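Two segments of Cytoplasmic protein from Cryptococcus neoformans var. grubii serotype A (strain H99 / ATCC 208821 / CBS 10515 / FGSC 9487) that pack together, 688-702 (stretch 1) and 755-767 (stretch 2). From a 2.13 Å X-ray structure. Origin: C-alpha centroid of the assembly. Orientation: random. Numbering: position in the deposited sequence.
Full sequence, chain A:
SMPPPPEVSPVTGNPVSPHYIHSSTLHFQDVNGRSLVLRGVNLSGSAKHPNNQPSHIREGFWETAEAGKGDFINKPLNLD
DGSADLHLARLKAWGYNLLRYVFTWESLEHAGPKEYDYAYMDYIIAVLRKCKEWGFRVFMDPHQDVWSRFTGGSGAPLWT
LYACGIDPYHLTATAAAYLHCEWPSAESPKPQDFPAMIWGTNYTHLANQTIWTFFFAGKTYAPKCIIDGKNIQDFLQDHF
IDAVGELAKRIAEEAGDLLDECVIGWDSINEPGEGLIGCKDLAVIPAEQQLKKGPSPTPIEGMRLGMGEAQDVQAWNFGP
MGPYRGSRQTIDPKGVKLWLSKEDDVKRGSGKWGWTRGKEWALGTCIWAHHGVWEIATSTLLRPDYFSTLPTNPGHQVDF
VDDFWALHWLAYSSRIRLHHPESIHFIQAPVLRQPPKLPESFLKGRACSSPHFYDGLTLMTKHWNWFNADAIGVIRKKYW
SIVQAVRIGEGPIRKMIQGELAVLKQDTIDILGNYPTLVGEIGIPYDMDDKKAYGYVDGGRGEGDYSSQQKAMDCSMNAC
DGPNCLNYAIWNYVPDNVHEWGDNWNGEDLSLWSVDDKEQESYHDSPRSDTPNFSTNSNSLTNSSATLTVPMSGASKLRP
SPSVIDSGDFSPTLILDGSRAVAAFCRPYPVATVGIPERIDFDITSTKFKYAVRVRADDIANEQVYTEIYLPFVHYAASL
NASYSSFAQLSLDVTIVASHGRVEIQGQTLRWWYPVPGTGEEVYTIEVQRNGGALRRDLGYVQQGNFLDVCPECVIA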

# COMPACT_ATOMS: atom_id res chain seq x y z
N LYS A 688 -18.59 -19.16 -14.91
CA LYS A 688 -19.89 -18.68 -14.46
C LYS A 688 -19.75 -17.43 -13.62
O LYS A 688 -18.93 -17.38 -12.69
N PHE A 689 -20.55 -16.42 -13.95
CA PHE A 689 -20.57 -15.13 -13.28
C PHE A 689 -22.01 -14.85 -12.88
O PHE A 689 -22.91 -15.00 -13.70
N LYS A 690 -22.21 -14.43 -11.64
CA LYS A 690 -23.54 -14.10 -11.14
C LYS A 690 -23.46 -12.81 -10.34
O LYS A 690 -22.66 -12.70 -9.40
N TYR A 691 -24.28 -11.84 -10.71
CA TYR A 691 -24.33 -10.53 -10.07
C TYR A 691 -25.75 -10.27 -9.60
O TYR A 691 -26.69 -10.32 -10.41
N ALA A 692 -25.91 -9.97 -8.31
CA ALA A 692 -27.19 -9.61 -7.71
C ALA A 692 -27.14 -8.16 -7.25
O ALA A 692 -26.18 -7.75 -6.59
N VAL A 693 -28.18 -7.40 -7.56
CA VAL A 693 -28.25 -5.98 -7.24
C VAL A 693 -29.58 -5.67 -6.55
O VAL A 693 -30.63 -6.16 -6.96
N ARG A 694 -29.51 -4.87 -5.50
CA ARG A 694 -30.70 -4.40 -4.79
C ARG A 694 -31.16 -3.11 -5.44
O ARG A 694 -30.41 -2.12 -5.45
N VAL A 695 -32.37 -3.11 -5.99
CA VAL A 695 -32.92 -1.99 -6.74
C VAL A 695 -34.14 -1.47 -6.00
O VAL A 695 -35.07 -2.24 -5.70
N ARG A 696 -34.15 -0.18 -5.69
CA ARG A 696 -35.23 0.45 -4.95
C ARG A 696 -36.17 1.18 -5.91
O ARG A 696 -35.85 1.45 -7.06
N ALA A 697 -37.36 1.51 -5.39
CA ALA A 697 -38.38 2.14 -6.21
C ALA A 697 -38.02 3.56 -6.61
O ALA A 697 -38.54 4.07 -7.61
N ASP A 698 -37.13 4.22 -5.86
CA ASP A 698 -36.74 5.59 -6.18
C ASP A 698 -35.41 5.67 -6.92
O ASP A 698 -34.90 6.78 -7.13
N ASP A 699 -34.85 4.54 -7.35
CA ASP A 699 -33.64 4.57 -8.15
C ASP A 699 -33.94 5.06 -9.56
O ASP A 699 -35.05 4.90 -10.07
N ILE A 700 -32.93 5.65 -10.19
CA ILE A 700 -33.07 6.27 -11.50
C ILE A 700 -32.58 5.30 -12.57
O ILE A 700 -31.40 4.94 -12.59
N ALA A 701 -33.48 4.90 -13.47
CA ALA A 701 -33.15 4.02 -14.58
C ALA A 701 -33.85 4.53 -15.83
O ALA A 701 -35.05 4.84 -15.79
N ASN A 702 -33.12 4.62 -16.93
CA ASN A 702 -33.71 4.98 -18.21
C ASN A 702 -32.74 4.54 -19.31
O ASN A 702 -31.81 3.77 -19.06
N PRO A 755 -36.37 -1.86 -15.47
CA PRO A 755 -37.21 -0.94 -14.69
C PRO A 755 -37.07 -1.19 -13.20
O PRO A 755 -36.98 -2.33 -12.75
N VAL A 756 -37.08 -0.11 -12.43
CA VAL A 756 -37.05 -0.24 -10.97
C VAL A 756 -38.40 -0.79 -10.53
O VAL A 756 -39.38 -0.73 -11.29
N PRO A 757 -38.50 -1.35 -9.32
CA PRO A 757 -39.81 -1.80 -8.83
C PRO A 757 -40.74 -0.62 -8.59
O PRO A 757 -40.32 0.48 -8.22
N GLY A 758 -42.03 -0.86 -8.81
CA GLY A 758 -43.02 0.16 -8.52
C GLY A 758 -43.10 0.51 -7.05
O GLY A 758 -43.54 1.61 -6.70
N THR A 759 -42.67 -0.40 -6.18
CA THR A 759 -42.73 -0.18 -4.75
C THR A 759 -41.62 -0.97 -4.07
O THR A 759 -41.31 -2.09 -4.48
N GLY A 760 -41.04 -0.37 -3.04
CA GLY A 760 -40.11 -1.08 -2.18
C GLY A 760 -38.76 -1.35 -2.80
O GLY A 760 -38.17 -0.46 -3.41
N GLU A 761 -38.26 -2.57 -2.62
CA GLU A 761 -36.97 -2.94 -3.17
C GLU A 761 -37.00 -4.41 -3.54
O GLU A 761 -37.74 -5.20 -2.96
N GLU A 762 -36.17 -4.77 -4.52
CA GLU A 762 -36.18 -6.09 -5.11
C GLU A 762 -34.77 -6.38 -5.62
O GLU A 762 -34.07 -5.47 -6.08
N VAL A 763 -34.36 -7.63 -5.52
CA VAL A 763 -33.05 -8.06 -6.00
C VAL A 763 -33.21 -8.63 -7.40
O VAL A 763 -33.89 -9.64 -7.61
N TYR A 764 -32.57 -7.98 -8.37
CA TYR A 764 -32.42 -8.52 -9.71
C TYR A 764 -31.10 -9.28 -9.82
O TYR A 764 -30.16 -9.05 -9.05
N THR A 765 -31.04 -10.21 -10.77
CA THR A 765 -29.84 -11.01 -10.96
C THR A 765 -29.52 -11.12 -12.45
O THR A 765 -30.41 -11.09 -13.30
N ILE A 766 -28.24 -11.28 -12.74
CA ILE A 766 -27.75 -11.52 -14.09
C ILE A 766 -26.66 -12.58 -14.00
O ILE A 766 -25.79 -12.50 -13.13
N GLU A 767 -26.72 -13.57 -14.89
CA GLU A 767 -25.75 -14.65 -14.92
C GLU A 767 -25.14 -14.74 -16.31
O GLU A 767 -25.84 -14.60 -17.32

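The apolar centre gathers around V695, on the sheet face shared with Y691, V693, E762, Y764 and I766. V695 takes the t rotamer, which sends its two methyls to different neighbours: CG2 lies over the face of the Y764 ring, 4.1 Å from its centroid, while CG1 meets V756 CG1 at 4.0 Å and P757 CD at 3.8 Å. Y764, chi1 m, keeps its ring beneath that methyl and ties its far end back to its own stretch, Y764 OH donating to P755 O at 2.6 Å. V756, an m rotamer pointing toward stretch 1, extends the cluster into the loops, where its CG1 also touches A701 CB at 3.9 Å.

Along the same face, V693 (p) sets CG1 4.1 Å from Y764 CB. Farther on, Y691 and I766, both t at chi1, touch through Y691 CB and I766 CG2 at 3.7 Å before their ends lead away. These are directly paired residues of an antiparallel ladder, so side chains meet where the backbone register places them.

The other face is more open and mixes small, branched and charged residues. A692 CB packs against V763 CG1 at 3.8 Å, a diagonal contact. R694, with chi1 and chi2 both t and chi3 m, brings its guanidinium across the strand: V763 CG2 sits over one face, 3.8 Å from R694 NH2, and R694 NH1 forms a salt bridge with E761 OE1 at 3.4 Å. Apolar support and charge pairing thus serve one arginine.

At the turn, R696 (m) is held within stretch 1, with R696 NE donating to D699 OD2 at 3.0 Å and a salt bridge from R696 NH2 to D699 OD1 at 2.8 Å. Between the two loops, one water donates to A697 O at 2.9 Å and to P757 O at 2.8 Å.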

# COMPACT_ATOMS: atom_id res chain seq x y z
CB LYS A 688 -20.60 -19.77 -13.68
CG LYS A 688 -21.15 -20.88 -14.58
CD LYS A 688 -21.56 -22.10 -13.80
CE LYS A 688 -22.68 -22.84 -14.50
NZ LYS A 688 -23.14 -24.02 -13.68
CB PHE A 689 -20.04 -14.04 -14.20
CG PHE A 689 -20.21 -12.65 -13.66
CD1 PHE A 689 -19.49 -12.22 -12.57
CD2 PHE A 689 -21.04 -11.76 -14.29
CE1 PHE A 689 -19.62 -10.93 -12.10
CE2 PHE A 689 -21.18 -10.47 -13.82
CZ PHE A 689 -20.46 -10.06 -12.73
CB LYS A 690 -24.11 -15.23 -10.28
CG LYS A 690 -25.45 -14.89 -9.65
CD LYS A 690 -26.19 -16.15 -9.23
CE LYS A 690 -27.63 -15.83 -8.83
NZ LYS A 690 -28.04 -16.52 -7.56
CB TYR A 691 -23.86 -9.45 -11.03
CG TYR A 691 -23.90 -8.06 -10.46
CD1 TYR A 691 -23.53 -7.81 -9.14
CD2 TYR A 691 -24.29 -6.98 -11.24
CE1 TYR A 691 -23.56 -6.55 -8.62
CE2 TYR A 691 -24.31 -5.70 -10.72
CZ TYR A 691 -23.94 -5.49 -9.42
OH TYR A 691 -23.95 -4.22 -8.91
CB ALA A 692 -27.52 -10.52 -6.53
CB VAL A 693 -28.07 -5.11 -8.51
CG1 VAL A 693 -28.95 -5.63 -9.62
CG2 VAL A 693 -28.36 -3.65 -8.22
CB ARG A 694 -30.39 -4.20 -3.31
CG ARG A 694 -31.59 -3.81 -2.45
CD ARG A 694 -31.30 -3.99 -0.96
NE ARG A 694 -31.05 -5.39 -0.63
CZ ARG A 694 -32.00 -6.29 -0.38
NH1 ARG A 694 -33.27 -5.95 -0.41
NH2 ARG A 694 -31.66 -7.54 -0.09
CB VAL A 695 -33.29 -2.40 -8.18
CG1 VAL A 695 -33.68 -1.17 -9.02
CG2 VAL A 695 -32.15 -3.15 -8.86
CB ARG A 696 -34.68 1.44 -3.92
CG ARG A 696 -33.80 0.80 -2.84
CD ARG A 696 -32.67 1.74 -2.42
NE ARG A 696 -31.75 2.08 -3.51
CZ ARG A 696 -30.59 2.72 -3.36
NH1 ARG A 696 -30.19 3.08 -2.14
NH2 ARG A 696 -29.83 2.99 -4.41
CB ALA A 697 -39.72 2.13 -5.48
CB ASP A 698 -36.67 6.43 -4.90
CG ASP A 698 -35.83 5.79 -3.81
OD1 ASP A 698 -35.21 4.74 -4.06
OD2 ASP A 698 -35.80 6.34 -2.69
CB ASP A 699 -33.00 3.18 -8.20
CG ASP A 699 -32.16 2.89 -6.97
OD1 ASP A 699 -31.46 3.82 -6.50
OD2 ASP A 699 -32.20 1.75 -6.46
CB ILE A 700 -32.29 7.58 -11.59
CG1 ILE A 700 -32.86 8.61 -10.62
CG2 ILE A 700 -32.30 8.10 -13.02
CD1 ILE A 700 -31.93 9.81 -10.39
CB ALA A 701 -33.57 2.57 -14.30
CB ASN A 702 -34.03 6.48 -18.27
CG ASN A 702 -32.82 7.36 -18.05
OD1 ASN A 702 -31.80 7.21 -18.71
ND2 ASN A 702 -32.94 8.29 -17.12
CB PRO A 755 -38.63 -1.26 -15.18
CG PRO A 755 -38.56 -2.72 -15.53
CD PRO A 755 -37.16 -2.95 -16.08
CB VAL A 756 -36.72 1.09 -10.29
CG1 VAL A 756 -35.53 1.75 -10.99
CG2 VAL A 756 -37.93 2.01 -10.29
CB PRO A 757 -39.48 -2.52 -7.52
CG PRO A 757 -37.99 -2.76 -7.55
CD PRO A 757 -37.41 -1.66 -8.38
CB THR A 759 -44.09 -0.62 -4.18
OG1 THR A 759 -44.07 -0.53 -2.75
CG2 THR A 759 -44.42 -2.05 -4.59
CB GLU A 761 -35.82 -2.66 -2.19
CG GLU A 761 -36.15 -2.91 -0.73
CD GLU A 761 -35.09 -2.35 0.21
OE1 GLU A 761 -34.55 -3.12 1.03
OE2 GLU A 761 -34.78 -1.14 0.11
CB GLU A 762 -37.20 -6.16 -6.25
CG GLU A 762 -37.64 -7.55 -6.64
CD GLU A 762 -38.79 -7.51 -7.63
OE1 GLU A 762 -39.64 -6.59 -7.52
OE2 GLU A 762 -38.85 -8.39 -8.52
CB VAL A 763 -32.42 -9.10 -5.06
CG1 VAL A 763 -31.10 -9.60 -5.64
CG2 VAL A 763 -32.23 -8.52 -3.67
CB TYR A 764 -32.44 -7.39 -10.74
CG TYR A 764 -33.67 -6.51 -10.74
CD1 TYR A 764 -34.76 -6.79 -9.94
CD2 TYR A 764 -33.73 -5.40 -11.57
CE1 TYR A 764 -35.88 -5.98 -9.96
CE2 TYR A 764 -34.83 -4.59 -11.60
CZ TYR A 764 -35.90 -4.88 -10.79
OH TYR A 764 -37.00 -4.05 -10.84
CB THR A 765 -29.98 -12.43 -10.38
OG1 THR A 765 -31.00 -13.16 -11.08
CG2 THR A 765 -30.31 -12.37 -8.89
CB ILE A 766 -27.23 -10.23 -14.76
CG1 ILE A 766 -26.96 -10.49 -16.24
CG2 ILE A 766 -25.98 -9.71 -14.07
CD1 ILE A 766 -26.93 -9.23 -17.09
CB GLU A 767 -26.40 -15.98 -14.54
CG GLU A 767 -27.11 -15.92 -13.20
CD GLU A 767 -28.12 -17.04 -13.02
OE1 GLU A 767 -27.69 -18.18 -12.73
OE2 GLU A 767 -29.34 -16.77 -13.17
O HOH W 1 -40.84 3.04 -9.14